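PDB 3D37: tail protein, 43 kDa from Neisseria meningitidis MC58, which is of unknown function but probably serves in a phage-type tail as part of a baseplate hub. Local coordinates for residues Y8-V14 against S58-D64; G71-R77 against S88-L94; G177-Y181 against I340-Y346; R274-L280 against L335-W341. All blocks are in the same frame, centred on the assembly; numbering follows the deposited sequence.

Interaction 1 of 4, residues Y8-V14 against S58-D64; sequences YAVSVRV and SCEVVID
Two neighbouring antiparallel strands, 10-14 and 58-63, form this contact in the N-terminal part related to the Mu baseplate protein GpP. Ser11 and Val62 make one hydrogen-bonded pair, with Ser11 N to Val62 O at 2.8 Å. Arg13 and Glu60 make the next. Beyond the strand end, Asp64 extends the pairing with both its backbone and its carboxylate. Asp64 N gives a 2.8 Å bond to Ala9 O. Asp64 OD1 takes Ala9 N at 3.2 Å on the syn side, 34° out of the carboxylate plane. Asp64 OD2 meets the edge of the Tyr8 ring near its plane, 3.3 Å from Tyr8 CD1, and also pairs with Lys288.

The face with Ser11, Arg13, Glu60 and Val62 carries the charged groups. Arg13 CG lies anti to the backbone N (chi1 -159°), and the chain bends at chi3. This lays the guanidinium of Arg13 over Val62, whose CG2 sits 3.8 Å above the centre of one face. The salt bridge from Arg13 NH1 to Glu60 OE1 is long, and Arg13 NE pairs with Glu18. Ser11 OG bonds to Glu18 as well.

The other face, with Val10, Val12, Val61 and Ile63, is apolar. Val10, Val12 and Val61 pack on Phe40 of strand 37-42. Val14 CG2 touches Cys59 CB at 3.8 Å. One apolar face packed on strand 37-42 and one mixed face with the charges are consistent with the barrel-like folds of this family.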
# COMPACT_ATOMS: atom_id res chain seq x y z
N TYR A 8 -26.94 -4.15 13.09
CA TYR A 8 -27.39 -5.55 13.18
C TYR A 8 -26.70 -6.35 14.30
O TYR A 8 -25.49 -6.31 14.43
CB TYR A 8 -27.14 -6.28 11.86
CG TYR A 8 -27.83 -5.67 10.68
CD1 TYR A 8 -29.18 -5.91 10.43
CD2 TYR A 8 -27.15 -4.83 9.82
CE1 TYR A 8 -29.82 -5.32 9.38
CE2 TYR A 8 -27.80 -4.22 8.77
CZ TYR A 8 -29.13 -4.51 8.54
OH TYR A 8 -29.77 -3.94 7.48
N ALA A 9 -27.48 -7.14 15.04
CA ALA A 9 -26.94 -8.16 15.92
C ALA A 9 -26.78 -9.44 15.09
O ALA A 9 -27.75 -10.04 14.66
CB ALA A 9 -27.88 -8.40 17.16
N VAL A 10 -25.53 -9.80 14.82
CA VAL A 10 -25.21 -10.97 14.04
C VAL A 10 -24.47 -11.92 14.98
O VAL A 10 -23.41 -11.55 15.57
CB VAL A 10 -24.34 -10.61 12.82
CG1 VAL A 10 -24.04 -11.90 11.99
CG2 VAL A 10 -25.02 -9.59 11.95
N SER A 11 -24.99 -13.14 15.12
CA SER A 11 -24.30 -14.13 15.94
C SER A 11 -24.15 -15.51 15.30
O SER A 11 -24.89 -15.88 14.38
CB SER A 11 -24.99 -14.32 17.29
OG SER A 11 -26.27 -14.80 17.05
N VAL A 12 -23.19 -16.27 15.82
CA VAL A 12 -23.03 -17.68 15.54
C VAL A 12 -23.48 -18.33 16.81
O VAL A 12 -22.83 -18.18 17.83
CB VAL A 12 -21.56 -18.03 15.20
CG1 VAL A 12 -21.36 -19.55 15.00
CG2 VAL A 12 -21.13 -17.26 13.97
N ARG A 13 -24.65 -18.97 16.77
CA ARG A 13 -25.21 -19.62 17.92
C ARG A 13 -24.71 -21.07 17.98
O ARG A 13 -24.93 -21.82 17.04
CB ARG A 13 -26.74 -19.60 17.80
CG ARG A 13 -27.44 -19.78 19.08
CD ARG A 13 -28.96 -19.81 18.84
NE ARG A 13 -29.49 -18.45 18.71
CZ ARG A 13 -30.67 -18.15 18.18
NH1 ARG A 13 -31.41 -19.07 17.62
NH2 ARG A 13 -31.10 -16.91 18.18
N VAL A 14 -24.01 -21.42 19.05
CA VAL A 14 -23.51 -22.78 19.25
C VAL A 14 -23.79 -23.18 20.70
O VAL A 14 -23.32 -22.48 21.64
CB VAL A 14 -21.96 -22.88 19.09
CG1 VAL A 14 -21.49 -24.29 19.48
CG2 VAL A 14 -21.50 -22.48 17.71
N SER A 58 -22.31 -27.93 15.71
CA SER A 58 -23.46 -27.50 14.98
C SER A 58 -23.73 -26.06 15.31
O SER A 58 -23.51 -25.63 16.42
CB SER A 58 -24.69 -28.32 15.39
OG SER A 58 -24.61 -29.56 14.76
N CYS A 59 -24.16 -25.28 14.33
CA CYS A 59 -24.40 -23.86 14.59
C CYS A 59 -25.55 -23.29 13.78
O CYS A 59 -26.01 -23.88 12.83
CB CYS A 59 -23.13 -23.03 14.36
SG CYS A 59 -22.56 -22.95 12.64
N GLU A 60 -25.97 -22.11 14.17
CA GLU A 60 -26.91 -21.31 13.41
C GLU A 60 -26.34 -19.92 13.29
O GLU A 60 -25.71 -19.41 14.22
CB GLU A 60 -28.30 -21.30 14.09
CG GLU A 60 -28.98 -22.63 14.00
CD GLU A 60 -30.13 -22.80 15.01
OE1 GLU A 60 -30.05 -22.23 16.09
OE2 GLU A 60 -31.13 -23.50 14.71
N VAL A 61 -26.52 -19.32 12.11
CA VAL A 61 -26.08 -17.99 11.90
C VAL A 61 -27.35 -17.14 12.06
O VAL A 61 -28.35 -17.46 11.50
CB VAL A 61 -25.41 -17.81 10.54
CG1 VAL A 61 -25.03 -16.24 10.29
CG2 VAL A 61 -24.20 -18.81 10.40
N VAL A 62 -27.30 -16.10 12.88
CA VAL A 62 -28.53 -15.38 13.22
C VAL A 62 -28.29 -13.89 13.01
O VAL A 62 -27.28 -13.35 13.44
CB VAL A 62 -29.00 -15.68 14.69
CG1 VAL A 62 -30.47 -15.21 14.93
CG2 VAL A 62 -28.90 -17.16 14.99
N ILE A 63 -29.21 -13.24 12.33
CA ILE A 63 -29.19 -11.79 12.17
C ILE A 63 -30.51 -11.25 12.77
O ILE A 63 -31.58 -11.64 12.33
CB ILE A 63 -29.07 -11.37 10.67
CG1 ILE A 63 -27.85 -12.04 10.01
CG2 ILE A 63 -29.10 -9.77 10.52
CD1 ILE A 63 -27.55 -11.61 8.58
N ASP A 64 -30.39 -10.39 13.77
CA ASP A 64 -31.55 -9.77 14.48
C ASP A 64 -32.54 -10.82 14.84
O ASP A 64 -33.73 -10.66 14.57
CB ASP A 64 -32.26 -8.69 13.63
CG ASP A 64 -31.45 -7.46 13.45
OD1 ASP A 64 -30.58 -7.17 14.33
OD2 ASP A 64 -31.71 -6.74 12.44

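Interaction 2 of 4, residues G71-R77 against S88-L94; sequences GIIGSQR and SLSGRDL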
# COMPACT_ATOMS: atom_id res chain seq x y z
N GLY A 71 -25.82 -24.91 9.99
CA GLY A 71 -24.67 -25.66 9.51
C GLY A 71 -23.73 -26.16 10.58
O GLY A 71 -24.11 -26.36 11.71
N ILE A 72 -22.47 -26.32 10.20
CA ILE A 72 -21.46 -26.96 11.02
C ILE A 72 -20.20 -26.13 10.85
O ILE A 72 -19.82 -25.79 9.73
CB ILE A 72 -21.17 -28.48 10.59
CG1 ILE A 72 -22.43 -29.33 10.70
CG2 ILE A 72 -20.10 -29.17 11.49
CD1 ILE A 72 -23.33 -29.18 9.52
N ILE A 73 -19.57 -25.81 11.97
CA ILE A 73 -18.25 -25.15 11.97
C ILE A 73 -17.24 -26.21 11.49
O ILE A 73 -17.07 -27.29 12.10
CB ILE A 73 -17.92 -24.59 13.33
CG1 ILE A 73 -18.99 -23.55 13.70
CG2 ILE A 73 -16.48 -23.87 13.40
CD1 ILE A 73 -18.84 -23.01 15.05
N GLY A 74 -16.63 -25.93 10.34
CA GLY A 74 -15.66 -26.82 9.77
C GLY A 74 -14.27 -26.53 10.26
O GLY A 74 -13.44 -27.41 10.32
N SER A 75 -13.98 -25.29 10.57
CA SER A 75 -12.64 -24.94 10.94
C SER A 75 -12.56 -23.69 11.79
O SER A 75 -13.44 -22.83 11.77
CB SER A 75 -11.73 -24.84 9.71
OG SER A 75 -11.87 -23.65 9.01
N GLN A 76 -11.50 -23.64 12.57
CA GLN A 76 -11.26 -22.54 13.49
C GLN A 76 -9.79 -22.20 13.52
O GLN A 76 -8.94 -23.07 13.55
CB GLN A 76 -11.78 -22.94 14.90
CG GLN A 76 -11.58 -21.83 15.97
CD GLN A 76 -12.24 -22.18 17.32
OE1 GLN A 76 -13.32 -22.76 17.38
NE2 GLN A 76 -11.56 -21.85 18.40
N ARG A 77 -9.49 -20.91 13.52
CA ARG A 77 -8.15 -20.41 13.69
C ARG A 77 -8.04 -19.38 14.86
O ARG A 77 -8.89 -18.50 15.06
CB ARG A 77 -7.66 -19.79 12.38
CG ARG A 77 -7.54 -20.75 11.22
CD ARG A 77 -7.75 -20.08 9.89
NE ARG A 77 -9.16 -19.67 9.79
CZ ARG A 77 -10.17 -20.49 9.48
NH1 ARG A 77 -9.95 -21.78 9.17
NH2 ARG A 77 -11.39 -20.02 9.47
N SER A 88 -10.90 -16.85 14.14
CA SER A 88 -11.82 -17.06 13.02
C SER A 88 -12.46 -18.42 12.99
O SER A 88 -11.92 -19.38 13.54
CB SER A 88 -11.19 -16.72 11.67
OG SER A 88 -10.10 -17.55 11.41
N LEU A 89 -13.66 -18.44 12.42
CA LEU A 89 -14.52 -19.64 12.24
C LEU A 89 -15.03 -19.70 10.79
O LEU A 89 -15.46 -18.65 10.25
CB LEU A 89 -15.80 -19.55 13.10
CG LEU A 89 -15.70 -19.30 14.59
CD1 LEU A 89 -17.10 -19.34 15.15
CD2 LEU A 89 -14.80 -20.34 15.27
N SER A 90 -15.01 -20.89 10.20
CA SER A 90 -15.67 -21.11 8.93
C SER A 90 -16.48 -22.36 8.98
O SER A 90 -16.22 -23.25 9.77
CB SER A 90 -14.72 -21.25 7.73
OG SER A 90 -13.76 -20.31 7.83
N GLY A 91 -17.38 -22.43 8.04
CA GLY A 91 -18.21 -23.57 7.87
C GLY A 91 -19.12 -23.49 6.69
O GLY A 91 -19.09 -22.56 5.84
N ARG A 92 -19.92 -24.54 6.63
CA ARG A 92 -20.88 -24.76 5.54
C ARG A 92 -22.23 -25.10 6.11
O ARG A 92 -22.33 -25.49 7.27
CB ARG A 92 -20.39 -25.88 4.64
CG ARG A 92 -19.09 -25.50 3.88
CD ARG A 92 -18.63 -26.67 3.04
NE ARG A 92 -18.37 -27.80 3.91
CZ ARG A 92 -18.21 -29.07 3.56
NH1 ARG A 92 -18.38 -29.45 2.30
NH2 ARG A 92 -17.98 -29.96 4.52
N ASP A 93 -23.27 -24.94 5.29
CA ASP A 93 -24.63 -25.42 5.62
C ASP A 93 -24.72 -26.96 5.58
O ASP A 93 -23.72 -27.63 5.34
CB ASP A 93 -25.71 -24.73 4.75
CG ASP A 93 -25.73 -25.24 3.32
OD1 ASP A 93 -25.00 -26.21 3.01
OD2 ASP A 93 -26.41 -24.62 2.49
N LEU A 94 -25.91 -27.52 5.83
CA LEU A 94 -26.04 -28.96 6.00
C LEU A 94 -25.86 -29.73 4.69
O LEU A 94 -25.67 -30.94 4.72
CB LEU A 94 -27.38 -29.31 6.66
CG LEU A 94 -27.73 -28.67 8.01
CD1 LEU A 94 -29.18 -29.10 8.44
CD2 LEU A 94 -26.72 -29.03 9.07
O HOH W 1 -18.93 -27.36 7.74
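Arg77 reaches back over strand 84-93 and sets its guanidinium against three serines. All three lie on the same face of the hairpin as Arg77. Arg77 NE gives a 2.8 Å bond to Ser88 OG, which stands 24° out of the guanidinium plane. Arg77 NH1 points back along its own strand and meets Ser75 OG in plane at 2.7 Å. The bond from Arg77 NH2 to Ser90 OG is weak, and Ser90 OG also bonds to Asp39. A bend at chi3 (-68°) turns the flat group over the pair of strands.

On the other face, Gln76 and Leu89 lie side by side and point the same way. Leu89 CD2 rests 3.6 Å from Gln76 CG. Ile73 CD1 comes obliquely to Leu89 CD1. At the far end of the hairpin, Ile72 leaves on the arginine-serine face, and its CD1 meets Leu94 CD2 at about a right angle and only 3.4 Å.

The backbone carries a classic beta bulge. Gly74 N and Ser75 N both bond to Ser90 O, at 2.8 Å and 3.1 Å. Ser75, Gln76 and Arg77 also pair with a strand of the second subunit, so the sheet runs on across the interface. The chemistry implies a divided hairpin. On one face Arg77 holds Ser88 and Ser75 by sound bonds and Ser90 weakly. The other pairs Leu89 with Ile73 and with the aliphatic part of Gln76, whose amide bonds to Leu54 N and Pro52 O.

Interaction 3 of 4, residues G177-Y181 against I340-Y346; sequences GGADY and IWTPDAY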
# COMPACT_ATOMS: atom_id res chain seq x y z
N GLY A 177 -36.88 -27.99 -5.84
CA GLY A 177 -37.78 -26.98 -6.33
C GLY A 177 -37.21 -26.05 -7.37
O GLY A 177 -36.26 -26.37 -8.07
N GLY A 178 -37.84 -24.90 -7.50
CA GLY A 178 -37.46 -23.93 -8.51
C GLY A 178 -37.98 -22.57 -8.18
O GLY A 178 -38.57 -22.35 -7.11
N ALA A 179 -37.75 -21.65 -9.10
CA ALA A 179 -38.14 -20.27 -8.89
C ALA A 179 -39.66 -20.05 -9.05
O ALA A 179 -40.31 -20.61 -9.95
CB ALA A 179 -37.39 -19.35 -9.87
N ASP A 180 -40.19 -19.15 -8.23
CA ASP A 180 -41.52 -18.65 -8.43
C ASP A 180 -41.54 -17.21 -8.93
O ASP A 180 -41.30 -16.28 -8.15
CB ASP A 180 -42.29 -18.72 -7.13
CG ASP A 180 -43.76 -18.40 -7.32
OD1 ASP A 180 -44.25 -18.43 -8.48
OD2 ASP A 180 -44.42 -18.14 -6.29
N TYR A 181 -41.83 -17.05 -10.22
CA TYR A 181 -41.87 -15.76 -10.86
C TYR A 181 -43.22 -15.03 -10.75
O TYR A 181 -43.40 -13.96 -11.34
CB TYR A 181 -41.46 -15.93 -12.34
CG TYR A 181 -40.09 -16.52 -12.48
CD1 TYR A 181 -38.97 -15.77 -12.14
CD2 TYR A 181 -39.90 -17.84 -12.92
CE1 TYR A 181 -37.69 -16.31 -12.19
CE2 TYR A 181 -38.61 -18.39 -13.03
CZ TYR A 181 -37.50 -17.60 -12.65
OH TYR A 181 -36.22 -18.10 -12.71
N ILE A 340 -35.86 -17.24 -16.35
CA ILE A 340 -35.05 -18.21 -17.11
C ILE A 340 -34.76 -19.52 -16.35
O ILE A 340 -34.88 -20.60 -16.89
CB ILE A 340 -33.70 -17.51 -17.58
CG1 ILE A 340 -34.00 -16.29 -18.48
CG2 ILE A 340 -32.78 -18.50 -18.29
CD1 ILE A 340 -34.92 -16.55 -19.72
N TRP A 341 -34.41 -19.42 -15.07
CA TRP A 341 -34.04 -20.57 -14.22
C TRP A 341 -35.27 -21.38 -13.82
O TRP A 341 -36.27 -20.81 -13.44
CB TRP A 341 -33.29 -20.07 -12.92
CG TRP A 341 -32.64 -21.18 -12.08
CD1 TRP A 341 -31.71 -22.09 -12.50
CD2 TRP A 341 -32.93 -21.53 -10.69
NE1 TRP A 341 -31.39 -22.94 -11.48
CE2 TRP A 341 -32.13 -22.64 -10.37
CE3 TRP A 341 -33.78 -21.01 -9.70
CZ2 TRP A 341 -32.12 -23.23 -9.08
CZ3 TRP A 341 -33.78 -21.60 -8.43
CH2 TRP A 341 -32.95 -22.68 -8.13
N THR A 342 -35.15 -22.72 -13.84
CA THR A 342 -36.23 -23.65 -13.42
C THR A 342 -37.66 -23.12 -13.68
O THR A 342 -38.44 -22.92 -12.73
CB THR A 342 -36.08 -23.97 -11.92
OG1 THR A 342 -36.13 -22.74 -11.19
CG2 THR A 342 -34.77 -24.70 -11.63
N PRO A 343 -37.99 -22.87 -14.96
CA PRO A 343 -39.30 -22.28 -15.31
C PRO A 343 -40.51 -23.22 -15.11
O PRO A 343 -41.64 -22.75 -14.95
CB PRO A 343 -39.14 -21.89 -16.79
CG PRO A 343 -38.10 -22.85 -17.32
CD PRO A 343 -37.16 -23.11 -16.16
N ASP A 344 -40.28 -24.53 -15.09
CA ASP A 344 -41.36 -25.48 -14.89
C ASP A 344 -41.87 -25.54 -13.45
O ASP A 344 -42.99 -26.01 -13.22
CB ASP A 344 -40.93 -26.88 -15.32
CG ASP A 344 -40.41 -26.90 -16.76
OD1 ASP A 344 -40.85 -26.02 -17.56
OD2 ASP A 344 -39.57 -27.80 -17.07
N ALA A 345 -41.08 -25.06 -12.48
CA ALA A 345 -41.42 -25.32 -11.09
C ALA A 345 -42.80 -24.75 -10.74
O ALA A 345 -43.56 -25.36 -10.00
CB ALA A 345 -40.34 -24.78 -10.12
N TYR A 346 -43.09 -23.57 -11.27
CA TYR A 346 -44.39 -22.94 -11.06
C TYR A 346 -44.83 -22.30 -12.37
O TYR A 346 -44.68 -21.11 -12.53
CB TYR A 346 -44.32 -21.85 -9.97
CG TYR A 346 -43.95 -22.30 -8.59
CD1 TYR A 346 -42.61 -22.40 -8.21
CD2 TYR A 346 -44.93 -22.58 -7.64
CE1 TYR A 346 -42.25 -22.78 -6.91
CE2 TYR A 346 -44.59 -22.98 -6.34
CZ TYR A 346 -43.24 -23.07 -5.98
OH TYR A 346 -42.88 -23.45 -4.71
O HOH W 2 -40.64 -21.67 -12.09
O HOH W 3 -34.07 -16.67 -13.96
O HOH W 4 -43.30 -19.03 -12.00
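Tyr181 OH gives a 2.8 Å hydrogen bond to Trp341 O, meeting a lone pair in the carbonyl plane. Water 3 donates to the same hydroxyl and accepts from Trp341 N. The contact joins the loop after strand 174-177 to the segment after strand 330-337, near the end of the modelled chain, which folds into a type I beta turn from Thr342 to Ala345. Trp341 O lies at the edge of the Tyr181 ring, in its plane. Phe315 packs edge-to-face with that ring.

Thr342 OG1 stands between its backbone N and carbonyl carbon (chi1 58°), which turns it to the other loop. There Thr342 OG1 accepts a bond from Ala179 N at 2.9 Å, with an N-H...O angle of 161°. CG2 of Thr342 covers one face of the Trp341 ring, 3.6 Å above its centre. Phe31 also stacks with this ring. Ala179 CB comes to Trp341 CE3 obliquely at 4.0 Å.

Packing is close at Gly178, whose CA lies 3.4 Å from Ala345 CB and 3.2 Å from Thr342 OG1. Water 2 donates to Thr342 O and accepts from Tyr346 N, bridging the two ends of the turn. Water 4 links Tyr181 N to Tyr346 O across the contact.

At the far end, Asp180 lies over the Tyr346 ring. Their carboxylate and ring planes are stacked, 27° apart. Asp180 OD1 also bonds to Ser182. Gly178 O sits in plane at the ring edge, and the CH-pi contact puts Asp180 CB 4.2 Å from the Tyr346 ring centroid.

Interaction 4 of 4, residues R274-L280 against L335-W341; sequences RLEGFTL and LKEDGIW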
# COMPACT_ATOMS: atom_id res chain seq x y z
N ARG A 274 -27.60 -19.84 -20.98
CA ARG A 274 -28.06 -18.47 -21.15
C ARG A 274 -27.85 -17.69 -19.84
O ARG A 274 -27.51 -16.56 -19.85
CB ARG A 274 -29.53 -18.50 -21.57
CG ARG A 274 -30.24 -17.16 -21.52
CD ARG A 274 -31.69 -17.28 -22.07
NE ARG A 274 -32.22 -15.94 -22.30
CZ ARG A 274 -33.34 -15.66 -22.98
NH1 ARG A 274 -34.10 -16.61 -23.50
NH2 ARG A 274 -33.70 -14.39 -23.12
N LEU A 275 -28.11 -18.31 -18.71
CA LEU A 275 -27.87 -17.70 -17.41
C LEU A 275 -26.41 -17.38 -17.17
O LEU A 275 -26.07 -16.32 -16.59
CB LEU A 275 -28.39 -18.59 -16.29
CG LEU A 275 -29.89 -18.57 -16.16
CD1 LEU A 275 -30.42 -19.87 -15.40
CD2 LEU A 275 -30.34 -17.25 -15.50
N GLU A 276 -25.53 -18.30 -17.59
CA GLU A 276 -24.08 -18.09 -17.44
C GLU A 276 -23.57 -16.89 -18.19
O GLU A 276 -22.53 -16.35 -17.85
CB GLU A 276 -23.30 -19.31 -17.95
CG GLU A 276 -23.22 -20.46 -17.00
CD GLU A 276 -22.75 -21.72 -17.73
OE1 GLU A 276 -22.01 -21.57 -18.74
OE2 GLU A 276 -23.13 -22.84 -17.32
N GLY A 277 -24.28 -16.48 -19.23
CA GLY A 277 -23.87 -15.40 -20.08
C GLY A 277 -24.07 -14.01 -19.54
O GLY A 277 -23.49 -13.07 -20.09
N PHE A 278 -24.85 -13.85 -18.46
CA PHE A 278 -25.13 -12.49 -17.96
C PHE A 278 -25.25 -12.52 -16.44
O PHE A 278 -25.97 -13.36 -15.90
CB PHE A 278 -26.41 -11.89 -18.60
CG PHE A 278 -26.84 -10.58 -18.00
CD1 PHE A 278 -26.39 -9.39 -18.50
CD2 PHE A 278 -27.70 -10.57 -16.91
CE1 PHE A 278 -26.77 -8.22 -17.98
CE2 PHE A 278 -28.08 -9.39 -16.37
CZ PHE A 278 -27.62 -8.21 -16.89
N THR A 279 -24.53 -11.62 -15.77
CA THR A 279 -24.67 -11.43 -14.31
C THR A 279 -24.67 -9.94 -14.01
O THR A 279 -23.83 -9.20 -14.51
CB THR A 279 -23.50 -12.09 -13.50
OG1 THR A 279 -23.26 -13.40 -14.02
CG2 THR A 279 -23.85 -12.15 -11.98
N LEU A 280 -25.64 -9.52 -13.20
CA LEU A 280 -25.71 -8.19 -12.61
C LEU A 280 -25.44 -8.34 -11.13
O LEU A 280 -26.21 -9.02 -10.44
CB LEU A 280 -27.10 -7.61 -12.84
CG LEU A 280 -27.47 -6.29 -12.15
CD1 LEU A 280 -26.62 -5.14 -12.60
CD2 LEU A 280 -29.01 -6.04 -12.37
N LEU A 335 -27.55 -11.09 -9.33
CA LEU A 335 -28.81 -11.05 -10.02
C LEU A 335 -28.70 -11.59 -11.45
O LEU A 335 -27.69 -11.41 -12.15
CB LEU A 335 -29.32 -9.62 -9.99
CG LEU A 335 -29.78 -9.10 -8.64
CD1 LEU A 335 -29.78 -7.58 -8.61
CD2 LEU A 335 -31.18 -9.71 -8.28
N LYS A 336 -29.76 -12.28 -11.88
CA LYS A 336 -29.82 -12.92 -13.16
C LYS A 336 -31.06 -12.49 -13.89
O LYS A 336 -32.01 -12.01 -13.27
CB LYS A 336 -29.81 -14.46 -12.98
CG LYS A 336 -28.51 -15.02 -12.32
CD LYS A 336 -27.39 -14.99 -13.37
CE LYS A 336 -26.17 -15.75 -13.04
NZ LYS A 336 -25.22 -15.66 -14.17
N GLU A 337 -31.03 -12.64 -15.22
CA GLU A 337 -32.20 -12.46 -16.05
C GLU A 337 -33.41 -13.18 -15.44
O GLU A 337 -33.35 -14.37 -15.03
CB GLU A 337 -31.94 -13.01 -17.45
CG GLU A 337 -33.03 -12.74 -18.46
CD GLU A 337 -32.71 -13.23 -19.87
OE1 GLU A 337 -31.66 -13.90 -20.09
OE2 GLU A 337 -33.56 -13.00 -20.74
N ASP A 338 -34.53 -12.47 -15.43
CA ASP A 338 -35.80 -13.01 -14.90
C ASP A 338 -36.46 -14.07 -15.76
O ASP A 338 -36.36 -14.06 -16.98
CB ASP A 338 -36.74 -11.82 -14.71
CG ASP A 338 -37.94 -12.11 -13.81
OD1 ASP A 338 -37.76 -12.83 -12.80
OD2 ASP A 338 -39.02 -11.56 -14.14
N GLY A 339 -37.09 -15.05 -15.11
CA GLY A 339 -37.92 -16.03 -15.79
C GLY A 339 -37.18 -17.19 -16.45
O GLY A 339 -37.82 -18.04 -17.02
N ILE A 340 -35.86 -17.24 -16.35
CA ILE A 340 -35.05 -18.21 -17.11
C ILE A 340 -34.76 -19.52 -16.35
O ILE A 340 -34.88 -20.60 -16.89
CB ILE A 340 -33.70 -17.51 -17.58
CG1 ILE A 340 -34.00 -16.29 -18.48
CG2 ILE A 340 -32.78 -18.50 -18.29
CD1 ILE A 340 -34.92 -16.55 -19.72
N TRP A 341 -34.41 -19.42 -15.07
CA TRP A 341 -34.04 -20.57 -14.22
C TRP A 341 -35.27 -21.38 -13.82
O TRP A 341 -36.27 -20.81 -13.44
CB TRP A 341 -33.29 -20.07 -12.92
CG TRP A 341 -32.64 -21.18 -12.08
CD1 TRP A 341 -31.71 -22.09 -12.50
CD2 TRP A 341 -32.93 -21.53 -10.69
NE1 TRP A 341 -31.39 -22.94 -11.48
CE2 TRP A 341 -32.13 -22.64 -10.37
CE3 TRP A 341 -33.78 -21.01 -9.70
CZ2 TRP A 341 -32.12 -23.23 -9.08
CZ3 TRP A 341 -33.78 -21.60 -8.43
CH2 TRP A 341 -32.95 -22.68 -8.13
O HOH W 5 -29.03 -14.57 -19.08
O HOH W 6 -28.70 -14.04 -16.42
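Leu275 of helix 259-276 is the residue most buried here, and it packs against both the end of strand 330-337 and the turn that follows. Leu275 CG lies 3.6 Å from Ile340 CG2, the two side chains sliding past each other in opposite directions. Its CD1 reaches Trp341 CB, and its CD2 touches Lys336 CB.

Lys336 comes next. Its chain starts away from the other segment, then bends at chi2 (-75°) and brings NZ back to the helix end. Lys336 NZ donates to Leu275 O at 2.6 Å, to Phe278 O at 3.0 Å and to Thr279 OG1 at 3.0 Å. It approaches both carbonyls from above their planes. The helix C-terminus would probably make this a good place for a positive charge.

Leu335 lies side by side with Leu280, and the two pair as neighbours in antiparallel strands. Leu335 N bonds to Leu280 O at 2.7 Å, and Leu280 N to Leu335 O. Phe314 and Leu316 of strand 310-324 pack on this face.

At the outer edge Arg274 forms a salt bridge with Glu337. Arg274 NE bonds to Glu337 OE1 at 3.1 Å, on the syn side. Arg274 NH2 lies 2.8 Å from Glu337 OE2, but this bond is weak in its geometry. The guanidinium and carboxylate planes are 62° apart. Ile340 CD1 covers one guanidinium face. The chemistry implies that a lysine ammonium ties the helix end to the strand, with an apolar core inside and an ion pair outside.

In the fold
From the N terminus, interaction 1 closes first, joining strand 10-14 to strand 58-63. Interaction 2 then follows in series, within the hairpin of strands 66-81 and 84-93. The two touch, because strands 58-63 and 66-81 are neighbours in one sheet: Cys59 N lies 2.8 Å from Gly71 O, a probable hydrogen bond. Interaction 3 closes a much longer loop, joining 340-346 to the loop after strand 174-177. Interaction 4 is nested inside it and shares Ile340 and Trp341. It ties the end of helix 259-276 and strand 278-285 to strand 330-337 and its turn. Interactions 3 and 4 lie across the chain's centre from the first two, with centres about 30 Å away.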